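Local coordinates for protein RNA 2',3'-cyclic phosphodiesterase (Deinococcus radiodurans, PDB 5H7E) that belongs to the LigT-like phosphoesterases of the 2H clan, with strands forming a curled antiparallel sheet that helices flank, at residues 81-86 / 91-96; 64-69 / 105-110; 31-36 / 87-92; 7-12 / 166-171. One frame throughout, in Å; residues are numbered along the deposited sequence.

The four contacts fall into two groups. Interactions 1 and 3 have centres about 9 Å apart, share Val91 and Trp92 on strand 91-97, and meet where Phe83 O accepts from Arg90 N, a probable hydrogen bond. Interactions 2 and 4, centres about 17 Å apart, touch through Leu108 and Tyr10. Interactions 1 and 2 lie on opposite sides of the chain's centre, with centres about 25 Å apart. Along the sequence, interaction 4 brackets everything and brings side chains of the first and last strands together, interaction 2 encloses the hairpin of interaction 1, and interactions 2 and 3 interleave. Interactions 1, 3 and 4 all reach one sheet, while interaction 2 joins helices. This arrangement agrees with the two-lobed build of the 2H family.

Interaction 1 (81-86 / 91-96)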
# COMPACT_ATOMS: atom_id res chain seq x y z
N GLY A 81 6.55 11.34 -7.33
CA GLY A 81 6.14 11.18 -8.72
C GLY A 81 4.62 11.22 -8.84
O GLY A 81 3.91 11.40 -7.84
N TYR A 82 4.13 11.07 -10.08
CA TYR A 82 2.69 11.17 -10.37
C TYR A 82 2.16 9.95 -11.12
O TYR A 82 2.86 9.35 -11.94
CB TYR A 82 2.39 12.41 -11.23
CG TYR A 82 2.80 13.68 -10.55
CD1 TYR A 82 4.09 14.20 -10.73
CD2 TYR A 82 1.93 14.36 -9.69
CE1 TYR A 82 4.49 15.36 -10.10
CE2 TYR A 82 2.31 15.53 -9.06
CZ TYR A 82 3.60 16.03 -9.27
OH TYR A 82 4.01 17.18 -8.65
N PHE A 83 0.89 9.61 -10.87
CA PHE A 83 0.11 8.72 -11.76
C PHE A 83 -1.04 9.53 -12.33
O PHE A 83 -1.67 10.30 -11.61
CB PHE A 83 -0.47 7.49 -11.05
CG PHE A 83 0.56 6.50 -10.52
CD1 PHE A 83 1.59 6.01 -11.32
CD2 PHE A 83 0.47 6.02 -9.20
CE1 PHE A 83 2.53 5.09 -10.83
CE2 PHE A 83 1.39 5.10 -8.69
CZ PHE A 83 2.43 4.63 -9.51
N PRO A 84 -1.35 9.38 -13.63
CA PRO A 84 -0.61 8.55 -14.57
C PRO A 84 0.62 9.31 -15.04
O PRO A 84 0.73 10.52 -14.82
CB PRO A 84 -1.63 8.32 -15.70
CG PRO A 84 -2.41 9.61 -15.76
CD PRO A 84 -2.48 10.08 -14.27
N ASN A 85 1.54 8.59 -15.66
CA ASN A 85 2.68 9.25 -16.28
C ASN A 85 2.24 10.34 -17.26
O ASN A 85 2.87 11.40 -17.34
CB ASN A 85 3.54 8.21 -16.99
CG ASN A 85 4.99 8.57 -17.00
OD1 ASN A 85 5.65 8.56 -15.96
ND2 ASN A 85 5.51 8.89 -18.18
N GLU A 86 1.01 10.18 -17.72
CA GLU A 86 0.36 11.03 -18.71
C GLU A 86 0.18 12.44 -18.19
O GLU A 86 0.44 12.72 -17.03
CB GLU A 86 -0.99 10.44 -19.08
N VAL A 91 -2.77 11.24 -9.12
CA VAL A 91 -2.14 10.81 -7.87
C VAL A 91 -0.73 11.36 -7.68
O VAL A 91 0.05 11.38 -8.62
CB VAL A 91 -2.01 9.27 -7.85
CG1 VAL A 91 -1.42 8.80 -6.54
CG2 VAL A 91 -3.32 8.56 -8.12
N TRP A 92 -0.40 11.81 -6.47
CA TRP A 92 0.94 12.24 -6.12
C TRP A 92 1.41 11.22 -5.10
O TRP A 92 0.69 10.91 -4.18
CB TRP A 92 0.88 13.61 -5.47
CG TRP A 92 2.21 14.25 -5.21
CD1 TRP A 92 3.26 14.32 -6.06
CD2 TRP A 92 2.61 14.94 -4.02
NE1 TRP A 92 4.29 15.00 -5.48
CE2 TRP A 92 3.92 15.39 -4.23
CE3 TRP A 92 1.99 15.22 -2.81
CZ2 TRP A 92 4.61 16.10 -3.27
CZ3 TRP A 92 2.68 15.92 -1.86
CH2 TRP A 92 3.97 16.35 -2.10
N PHE A 93 2.61 10.69 -5.27
CA PHE A 93 3.08 9.64 -4.37
C PHE A 93 4.57 9.81 -4.11
O PHE A 93 5.25 10.60 -4.77
CB PHE A 93 2.84 8.22 -4.98
CG PHE A 93 3.57 8.00 -6.30
CD1 PHE A 93 4.90 7.66 -6.29
CD2 PHE A 93 2.88 8.08 -7.50
CE1 PHE A 93 5.59 7.45 -7.49
CE2 PHE A 93 3.58 7.91 -8.70
CZ PHE A 93 4.92 7.59 -8.67
N VAL A 94 5.05 9.12 -3.07
CA VAL A 94 6.50 8.96 -2.84
C VAL A 94 6.87 7.52 -3.14
O VAL A 94 6.17 6.59 -2.71
CB VAL A 94 6.92 9.38 -1.43
CG1 VAL A 94 6.14 8.61 -0.30
CG2 VAL A 94 8.42 9.21 -1.22
N LYS A 95 7.94 7.33 -3.92
CA LYS A 95 8.42 5.99 -4.22
C LYS A 95 9.07 5.38 -2.98
O LYS A 95 9.75 6.06 -2.22
CB LYS A 95 9.42 6.07 -5.35
CG LYS A 95 10.10 4.73 -5.68
CD LYS A 95 11.05 4.98 -6.90
CE LYS A 95 11.75 3.72 -7.33
NZ LYS A 95 12.37 3.08 -6.16
N THR A 96 8.90 4.05 -2.80
CA THR A 96 9.56 3.32 -1.72
C THR A 96 10.34 2.18 -2.34
O THR A 96 9.93 1.64 -3.37
CB THR A 96 8.59 2.75 -0.70
OG1 THR A 96 7.60 1.97 -1.40
CG2 THR A 96 7.81 3.87 0.00
O HOH W 1 6.67 16.11 -6.72
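Phe93 sets its CG between the backbone N and the carbonyl carbon (chi1 60°), a torsion that turns the ring across the hairpin to Gly81, whereas Phe83 keeps CG beside its own N (chi1 -66°) and meets the same ring. The result is an oblique aromatic pair in which Phe93 CE2 lies over the centre of the Phe83 ring; the nearest approach is Phe83 CE2 to Phe93 CD2, 3.5 Å. Gly81 has no side chain, and its CA rests over a face of Phe93, 4.1 Å from the centroid, a CH-pi contact. Antiparallel pairing carries the backbones through four hydrogen bonds. Gly81 and Phe93 exchange two, Gly81 N to Phe93 O and Phe93 N to Gly81 O, each 3.0 Å long. Phe83 and Val91 form the next such pair, in which Val91 N donates to Phe83 O at 2.9 Å and Phe83 N to Val91 O. On the other face, at the non-hydrogen-bonded pair, Tyr82 CE2 comes to 3.4 Å from Trp92 CD1; the planes, 30° apart, are slid so that the rings barely overlap. Trp92 NE1 donates in the indole plane to a water 2.9 Å away, itself weakly linked to Tyr82 OH. Strand 91-97 also pairs antiparallel with strand 127-132, whose Leu130 and Ala131 make backbone hydrogen bonds with Trp92 and whose His127 meets Phe83 edge-to-face.

Interaction 2 (64-69 / 105-110); sequences TRLTQD and AENLRA. With SO4 (sulfate ion), chain F.
A helix-helix contact joins the C-terminal turn of helix 56-67 to the middle of helix 101-114, with Leu66 reaching across to Asn107 and Leu108. Leu66 CG lies beside its backbone N, and CD1 then extends anti to CA (chi2 -179°), which drives that methyl onto the backbone of the other helix. CD1 of Leu66 sits 3.5 Å from Leu108 CA, tighter than usual for two carbons, and 3.7 Å from Asn107 C. The same methyl, Leu66 CD1, meets Leu108 CD1 at 3.9 Å, while both Leu66 methyls, CD1 and CD2, reach Asn107 CB more loosely, at 4.2 Å. Of the Asn107 side chain it is CB that takes part; ND2 is hydrogen-bonded to Glu103 O, one turn back. Leu108 packs on Leu45 of strand 42-48, which sets helix 101-114 against the sheet. Away from the leucine, Thr64 OG1 lies 2.9 Å from O2 of a sulfate ion; the hydrogen bond is not settled, because Lys60 O is within reach of the same proton. Arg177 NE and Arg175 N also bind this ion. The chemistry is therefore split: what holds helix to helix is close apolar contact of one leucine, without directional bonds, while Asn107 ND2 bonds within its own helix and Arg109 bonds to Leu45 O and Leu122 O, away from that leucine.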
# COMPACT_ATOMS: atom_id res chain seq x y z
N THR A 64 0.77 -15.71 5.85
CA THR A 64 1.71 -16.32 6.77
C THR A 64 2.82 -17.06 6.03
O THR A 64 3.99 -16.94 6.38
CB THR A 64 0.93 -17.28 7.69
OG1 THR A 64 0.05 -16.50 8.51
CG2 THR A 64 1.86 -18.05 8.60
N ARG A 65 2.46 -17.82 4.99
CA ARG A 65 3.47 -18.63 4.31
C ARG A 65 4.49 -17.75 3.60
O ARG A 65 5.69 -18.06 3.59
CB ARG A 65 2.79 -19.56 3.30
CG ARG A 65 3.69 -20.53 2.60
CD ARG A 65 2.94 -21.25 1.47
NE ARG A 65 3.32 -20.69 0.17
CZ ARG A 65 2.46 -20.28 -0.76
NH1 ARG A 65 1.16 -20.39 -0.56
NH2 ARG A 65 2.92 -19.78 -1.90
N LEU A 66 4.04 -16.65 3.00
CA LEU A 66 4.97 -15.82 2.20
C LEU A 66 5.91 -15.01 3.08
O LEU A 66 6.97 -14.59 2.62
CB LEU A 66 4.21 -14.88 1.26
CG LEU A 66 3.52 -15.66 0.12
CD1 LEU A 66 2.75 -14.78 -0.89
CD2 LEU A 66 4.47 -16.62 -0.62
N THR A 67 5.54 -14.74 4.33
CA THR A 67 6.35 -13.91 5.20
C THR A 67 7.20 -14.72 6.14
O THR A 67 8.06 -14.16 6.83
CB THR A 67 5.47 -12.97 6.06
OG1 THR A 67 4.51 -13.77 6.79
CG2 THR A 67 4.73 -11.95 5.19
N GLN A 68 7.02 -16.04 6.18
CA GLN A 68 7.67 -16.82 7.21
C GLN A 68 9.20 -16.76 7.11
O GLN A 68 9.88 -16.78 8.14
CB GLN A 68 7.18 -18.27 7.13
CG GLN A 68 7.57 -19.11 8.31
CD GLN A 68 6.94 -18.66 9.64
OE1 GLN A 68 6.01 -17.84 9.69
NE2 GLN A 68 7.47 -19.21 10.74
N ASP A 69 9.75 -16.69 5.89
CA ASP A 69 11.19 -16.83 5.70
C ASP A 69 11.89 -15.53 5.28
O ASP A 69 13.10 -15.54 5.05
CB ASP A 69 11.47 -17.92 4.66
CG ASP A 69 11.17 -19.32 5.17
OD1 ASP A 69 11.03 -19.52 6.39
OD2 ASP A 69 11.14 -20.22 4.35
N ALA A 105 5.61 -8.84 -3.42
CA ALA A 105 4.38 -8.48 -4.11
C ALA A 105 4.05 -9.43 -5.24
O ALA A 105 2.88 -9.79 -5.42
CB ALA A 105 4.48 -7.05 -4.63
N GLU A 106 5.06 -9.83 -6.03
CA GLU A 106 4.76 -10.70 -7.15
C GLU A 106 4.35 -12.10 -6.68
O GLU A 106 3.48 -12.73 -7.30
CB GLU A 106 5.94 -10.78 -8.12
CG GLU A 106 6.29 -9.41 -8.71
CD GLU A 106 5.20 -8.83 -9.64
OE1 GLU A 106 5.34 -7.66 -10.04
OE2 GLU A 106 4.22 -9.54 -9.98
N ASN A 107 5.01 -12.62 -5.62
CA ASN A 107 4.61 -13.93 -5.07
C ASN A 107 3.20 -13.86 -4.49
O ASN A 107 2.42 -14.81 -4.63
CB ASN A 107 5.55 -14.38 -3.95
CG ASN A 107 6.83 -15.04 -4.47
OD1 ASN A 107 7.06 -16.20 -4.21
ND2 ASN A 107 7.65 -14.31 -5.17
N LEU A 108 2.87 -12.74 -3.83
CA LEU A 108 1.54 -12.57 -3.28
C LEU A 108 0.49 -12.57 -4.38
O LEU A 108 -0.53 -13.28 -4.32
CB LEU A 108 1.55 -11.25 -2.48
CG LEU A 108 0.31 -10.92 -1.76
CD1 LEU A 108 0.12 -11.94 -0.58
CD2 LEU A 108 0.46 -9.49 -1.24
N ARG A 109 0.74 -11.77 -5.43
CA ARG A 109 -0.22 -11.69 -6.53
C ARG A 109 -0.38 -13.04 -7.20
O ARG A 109 -1.51 -13.43 -7.58
CB ARG A 109 0.25 -10.61 -7.54
CG ARG A 109 0.14 -9.23 -6.93
CD ARG A 109 0.88 -8.24 -7.82
NE ARG A 109 0.72 -6.88 -7.31
CZ ARG A 109 0.67 -5.80 -8.08
NH1 ARG A 109 0.82 -5.92 -9.42
NH2 ARG A 109 0.45 -4.62 -7.50
N ALA A 110 0.72 -13.77 -7.38
CA ALA A 110 0.60 -15.10 -7.95
C ALA A 110 -0.19 -16.03 -7.04
O ALA A 110 -0.96 -16.87 -7.54
CB ALA A 110 1.99 -15.68 -8.23
S SO4 F . 2.13 -14.98 11.42
O1 SO4 F . 0.79 -15.44 11.85
O2 SO4 F . 2.02 -14.87 9.98
O3 SO4 F . 3.16 -15.98 11.74
O4 SO4 F . 2.48 -13.73 12.13

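Interaction 3 (31-36 / 87-92); sequences GNWRAV and GSPRVW
Phe83 O is gripped by two successive backbone N-H groups, those of Arg90, at 2.7 Å from Arg90 N, and of Val91, a classic beta bulge; Arg90 O lies 3.9 Å from Trp33 CZ3. The indole of Trp33 makes the contact with its six-membered ring. CG of Trp33 lies beside the backbone N (chi1 -76°), which points the far end of the ring at the start of strand 91-97. CZ3 of Trp33 lies 3.7 Å from Trp92 N, and CH2 of Trp33 is 4.0 Å from Val91 C, both approaches being oblique to the ring. CH2 of Trp33 also touches Pro89 CB at 4.2 Å and Trp92 CB at 4.0 Å. Of the Trp92 side chain, CB is what meets Trp33: with CG anti to the backbone N, the Trp92 indole is directed elsewhere, and the two tryptophan side chains cross at about a right angle. Lys133 ties the edges together, making a cation-pi contact with Trp33 and a hydrogen bond from NZ to Pro89 O, while its carbonyl O accepts from Arg90 NE. In the fold, strand 34-35 and strand 91-97 both pair with strand 127-132, antiparallel in each case; Trp33 reaches past Ala131 of that shared neighbour to strand 91-97, and Tyr82 of strand 73-83 packs on it as well.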
# COMPACT_ATOMS: atom_id res chain seq x y z
N GLY A 31 -5.09 23.83 -4.33
CA GLY A 31 -6.08 23.56 -5.36
C GLY A 31 -6.87 22.29 -5.10
O GLY A 31 -7.23 21.98 -3.96
N ASN A 32 -7.14 21.54 -6.16
CA ASN A 32 -8.03 20.39 -6.04
C ASN A 32 -7.36 19.17 -5.43
O ASN A 32 -8.02 18.12 -5.33
CB ASN A 32 -8.59 19.97 -7.41
CG ASN A 32 -9.68 20.93 -7.92
OD1 ASN A 32 -10.41 21.53 -7.13
ND2 ASN A 32 -9.77 21.08 -9.24
N TRP A 33 -6.08 19.26 -5.06
CA TRP A 33 -5.43 18.13 -4.40
C TRP A 33 -6.07 17.85 -3.04
O TRP A 33 -6.32 18.77 -2.25
CB TRP A 33 -3.94 18.39 -4.21
CG TRP A 33 -3.08 18.26 -5.44
CD1 TRP A 33 -2.39 19.27 -6.06
CD2 TRP A 33 -2.75 17.05 -6.15
NE1 TRP A 33 -1.68 18.77 -7.12
CE2 TRP A 33 -1.89 17.42 -7.21
CE3 TRP A 33 -3.13 15.72 -6.04
CZ2 TRP A 33 -1.38 16.49 -8.13
CZ3 TRP A 33 -2.61 14.78 -6.93
CH2 TRP A 33 -1.75 15.19 -7.99
N ARG A 34 -6.29 16.57 -2.76
CA ARG A 34 -6.87 16.07 -1.52
C ARG A 34 -5.82 15.19 -0.85
O ARG A 34 -5.48 14.13 -1.38
CB ARG A 34 -8.13 15.25 -1.78
CG ARG A 34 -9.32 16.07 -2.36
CD ARG A 34 -10.46 15.11 -2.79
NE ARG A 34 -10.25 14.45 -4.10
CZ ARG A 34 -10.15 13.14 -4.31
NH1 ARG A 34 -9.97 12.69 -5.55
NH2 ARG A 34 -10.21 12.26 -3.30
N ALA A 35 -5.32 15.64 0.30
CA ALA A 35 -4.26 14.91 0.98
C ALA A 35 -4.76 13.63 1.61
O ALA A 35 -5.86 13.58 2.17
CB ALA A 35 -3.62 15.80 2.05
N VAL A 36 -3.94 12.59 1.55
CA VAL A 36 -4.21 11.32 2.23
C VAL A 36 -3.91 11.52 3.72
O VAL A 36 -2.90 12.10 4.07
CB VAL A 36 -3.34 10.22 1.65
CG1 VAL A 36 -3.41 8.93 2.47
CG2 VAL A 36 -3.75 9.95 0.16
N GLY A 87 -0.23 13.34 -19.06
CA GLY A 87 -0.29 14.75 -18.71
C GLY A 87 -1.09 15.20 -17.51
O GLY A 87 -0.60 16.06 -16.79
N SER A 88 -2.28 14.67 -17.27
CA SER A 88 -3.02 15.12 -16.10
C SER A 88 -2.85 14.14 -14.95
O SER A 88 -3.33 13.03 -14.98
CB SER A 88 -4.50 15.29 -16.40
OG SER A 88 -5.16 15.89 -15.30
N PRO A 89 -2.17 14.59 -13.92
CA PRO A 89 -1.94 13.74 -12.75
C PRO A 89 -3.17 13.57 -11.89
O PRO A 89 -3.86 14.53 -11.59
CB PRO A 89 -0.84 14.48 -11.99
CG PRO A 89 -0.90 15.88 -12.47
CD PRO A 89 -1.31 15.79 -13.90
N ARG A 90 -3.44 12.34 -11.48
CA ARG A 90 -4.54 12.07 -10.58
C ARG A 90 -4.02 11.70 -9.18
O ARG A 90 -4.74 11.80 -8.21
CB ARG A 90 -5.39 10.93 -11.12
CG ARG A 90 -6.04 11.22 -12.46
CD ARG A 90 -6.99 12.40 -12.36
NE ARG A 90 -8.09 12.12 -11.45
CZ ARG A 90 -9.12 11.35 -11.76
NH1 ARG A 90 -9.21 10.80 -12.96
NH2 ARG A 90 -10.08 11.13 -10.87
N VAL A 91 -2.77 11.24 -9.12
CA VAL A 91 -2.14 10.81 -7.87
C VAL A 91 -0.73 11.36 -7.68
O VAL A 91 0.05 11.38 -8.62
CB VAL A 91 -2.01 9.27 -7.85
CG1 VAL A 91 -1.42 8.80 -6.54
CG2 VAL A 91 -3.32 8.56 -8.12
N TRP A 92 -0.40 11.81 -6.47
CA TRP A 92 0.94 12.24 -6.12
C TRP A 92 1.41 11.22 -5.10
O TRP A 92 0.69 10.91 -4.18
CB TRP A 92 0.88 13.61 -5.47
CG TRP A 92 2.21 14.25 -5.21
CD1 TRP A 92 3.26 14.32 -6.06
CD2 TRP A 92 2.61 14.94 -4.02
NE1 TRP A 92 4.29 15.00 -5.48
CE2 TRP A 92 3.92 15.39 -4.23
CE3 TRP A 92 1.99 15.22 -2.81
CZ2 TRP A 92 4.61 16.10 -3.27
CZ3 TRP A 92 2.68 15.92 -1.86
CH2 TRP A 92 3.97 16.35 -2.10

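Interaction 4 (7-12 / 166-171); sequences RLFYAL and PIYEVQ
The backbones of Leu8 and Gln171 come no nearer than 8.8 Å between CA atoms, because strands 6-13 and 167-175 each pair antiparallel with strand 148-160, leaving only side chains to meet. The motif is a T-shaped aromatic pair within the curled antiparallel sheet: Phe9 directs its edge at the face of Tyr168, with centroids 5.0 Å apart and planes at 79°. With chi1 at 58°, the ring of Phe9 leans out over the gap to strand 167-175. The closest atoms are Phe9 CE1 and Tyr168 CD1, 3.6 Å apart, with Phe9 CZ above the tyrosine face and offset toward its rim. Phe9 also stacks on Tyr157, and both aromatic rings meet His42, which belongs to one of the two His-x-Thr sequences recognisable as the 2H signature. A glycerol molecule lies about 3 Å from the Tyr168 side chain at its nearest atoms, consistent with a pocket there. Beyond the rings, Leu8 CD2 approaches Gln171 CG at 4.3 Å, and the amide of Gln171 folds back on its own strand, where NE2 makes a weak but nearly straight hydrogen bond (167°) to Glu169 O at 3.3 Å.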
# COMPACT_ATOMS: atom_id res chain seq x y z
N ARG A 7 -13.75 -5.75 0.44
CA ARG A 7 -12.65 -5.11 -0.28
C ARG A 7 -11.43 -5.23 0.60
O ARG A 7 -11.42 -4.68 1.71
CB ARG A 7 -12.89 -3.63 -0.57
CG ARG A 7 -14.15 -3.32 -1.34
CD ARG A 7 -14.28 -1.82 -1.60
NE ARG A 7 -15.45 -1.56 -2.41
CZ ARG A 7 -15.61 -0.47 -3.16
NH1 ARG A 7 -14.65 0.45 -3.19
NH2 ARG A 7 -16.71 -0.31 -3.88
N LEU A 8 -10.43 -5.99 0.12
CA LEU A 8 -9.28 -6.27 0.96
C LEU A 8 -8.03 -5.80 0.24
O LEU A 8 -8.01 -5.65 -0.98
CB LEU A 8 -9.10 -7.75 1.27
CG LEU A 8 -10.33 -8.40 1.93
CD1 LEU A 8 -10.04 -9.90 2.14
CD2 LEU A 8 -10.66 -7.76 3.28
N PHE A 9 -6.97 -5.56 1.02
CA PHE A 9 -5.69 -5.32 0.35
C PHE A 9 -4.57 -5.69 1.30
O PHE A 9 -4.74 -5.66 2.51
CB PHE A 9 -5.53 -3.86 -0.17
CG PHE A 9 -5.65 -2.81 0.90
CD1 PHE A 9 -6.90 -2.35 1.32
CD2 PHE A 9 -4.49 -2.23 1.42
CE1 PHE A 9 -7.01 -1.34 2.27
CE2 PHE A 9 -4.58 -1.22 2.37
CZ PHE A 9 -5.82 -0.76 2.80
N TYR A 10 -3.46 -6.15 0.73
CA TYR A 10 -2.25 -6.42 1.49
C TYR A 10 -1.35 -5.21 1.40
O TYR A 10 -1.20 -4.66 0.30
CB TYR A 10 -1.50 -7.59 0.91
CG TYR A 10 -2.10 -8.99 1.11
CD1 TYR A 10 -1.79 -9.75 2.21
CD2 TYR A 10 -2.90 -9.52 0.12
CE1 TYR A 10 -2.29 -11.10 2.35
CE2 TYR A 10 -3.40 -10.81 0.24
CZ TYR A 10 -3.05 -11.58 1.31
OH TYR A 10 -3.56 -12.88 1.33
N ALA A 11 -0.83 -4.77 2.54
CA ALA A 11 0.00 -3.56 2.47
C ALA A 11 1.00 -3.61 3.62
O ALA A 11 0.80 -4.30 4.62
CB ALA A 11 -0.85 -2.30 2.58
N LEU A 12 2.04 -2.78 3.50
CA LEU A 12 2.87 -2.43 4.66
C LEU A 12 2.35 -1.15 5.32
O LEU A 12 2.08 -0.15 4.64
CB LEU A 12 4.34 -2.19 4.25
CG LEU A 12 4.96 -3.28 3.37
CD1 LEU A 12 6.45 -2.86 3.09
CD2 LEU A 12 4.97 -4.58 4.15
N PRO A 166 -12.64 6.31 2.64
CA PRO A 166 -12.49 4.93 3.09
C PRO A 166 -11.84 4.88 4.47
O PRO A 166 -10.98 5.71 4.81
CB PRO A 166 -11.61 4.30 2.02
CG PRO A 166 -10.80 5.50 1.47
CD PRO A 166 -11.74 6.64 1.52
N ILE A 167 -12.26 3.91 5.27
CA ILE A 167 -11.58 3.57 6.52
C ILE A 167 -11.03 2.15 6.40
O ILE A 167 -11.68 1.26 5.83
CB ILE A 167 -12.52 3.69 7.73
CG1 ILE A 167 -13.54 2.56 7.75
CG2 ILE A 167 -13.27 5.02 7.69
CD1 ILE A 167 -14.06 2.26 9.10
N TYR A 168 -9.85 1.94 6.96
CA TYR A 168 -9.13 0.67 6.86
C TYR A 168 -9.15 -0.03 8.22
O TYR A 168 -8.90 0.59 9.25
CB TYR A 168 -7.71 0.90 6.37
CG TYR A 168 -7.65 1.65 5.05
CD1 TYR A 168 -8.56 1.39 4.05
CD2 TYR A 168 -6.73 2.65 4.84
CE1 TYR A 168 -8.51 2.09 2.85
CE2 TYR A 168 -6.71 3.36 3.66
CZ TYR A 168 -7.57 3.07 2.67
OH TYR A 168 -7.50 3.76 1.49
N GLU A 169 -9.50 -1.32 8.22
CA GLU A 169 -9.51 -2.13 9.43
C GLU A 169 -8.52 -3.27 9.25
O GLU A 169 -8.57 -3.96 8.22
CB GLU A 169 -10.89 -2.71 9.71
CG GLU A 169 -11.94 -1.64 9.98
CD GLU A 169 -13.28 -2.23 10.35
OE1 GLU A 169 -13.40 -3.48 10.35
OE2 GLU A 169 -14.23 -1.45 10.64
N VAL A 170 -7.64 -3.45 10.23
CA VAL A 170 -6.69 -4.57 10.17
C VAL A 170 -7.46 -5.88 10.31
O VAL A 170 -8.19 -6.09 11.30
CB VAL A 170 -5.63 -4.47 11.27
CG1 VAL A 170 -4.83 -5.81 11.32
CG2 VAL A 170 -4.76 -3.33 11.12
N GLN A 171 -7.29 -6.77 9.34
CA GLN A 171 -7.85 -8.12 9.41
C GLN A 171 -6.88 -9.11 10.02
O GLN A 171 -7.27 -9.95 10.83
CB GLN A 171 -8.23 -8.62 8.03
CG GLN A 171 -9.20 -7.75 7.33
CD GLN A 171 -10.47 -7.63 8.12
OE1 GLN A 171 -11.27 -8.54 8.13
NE2 GLN A 171 -10.64 -6.51 8.81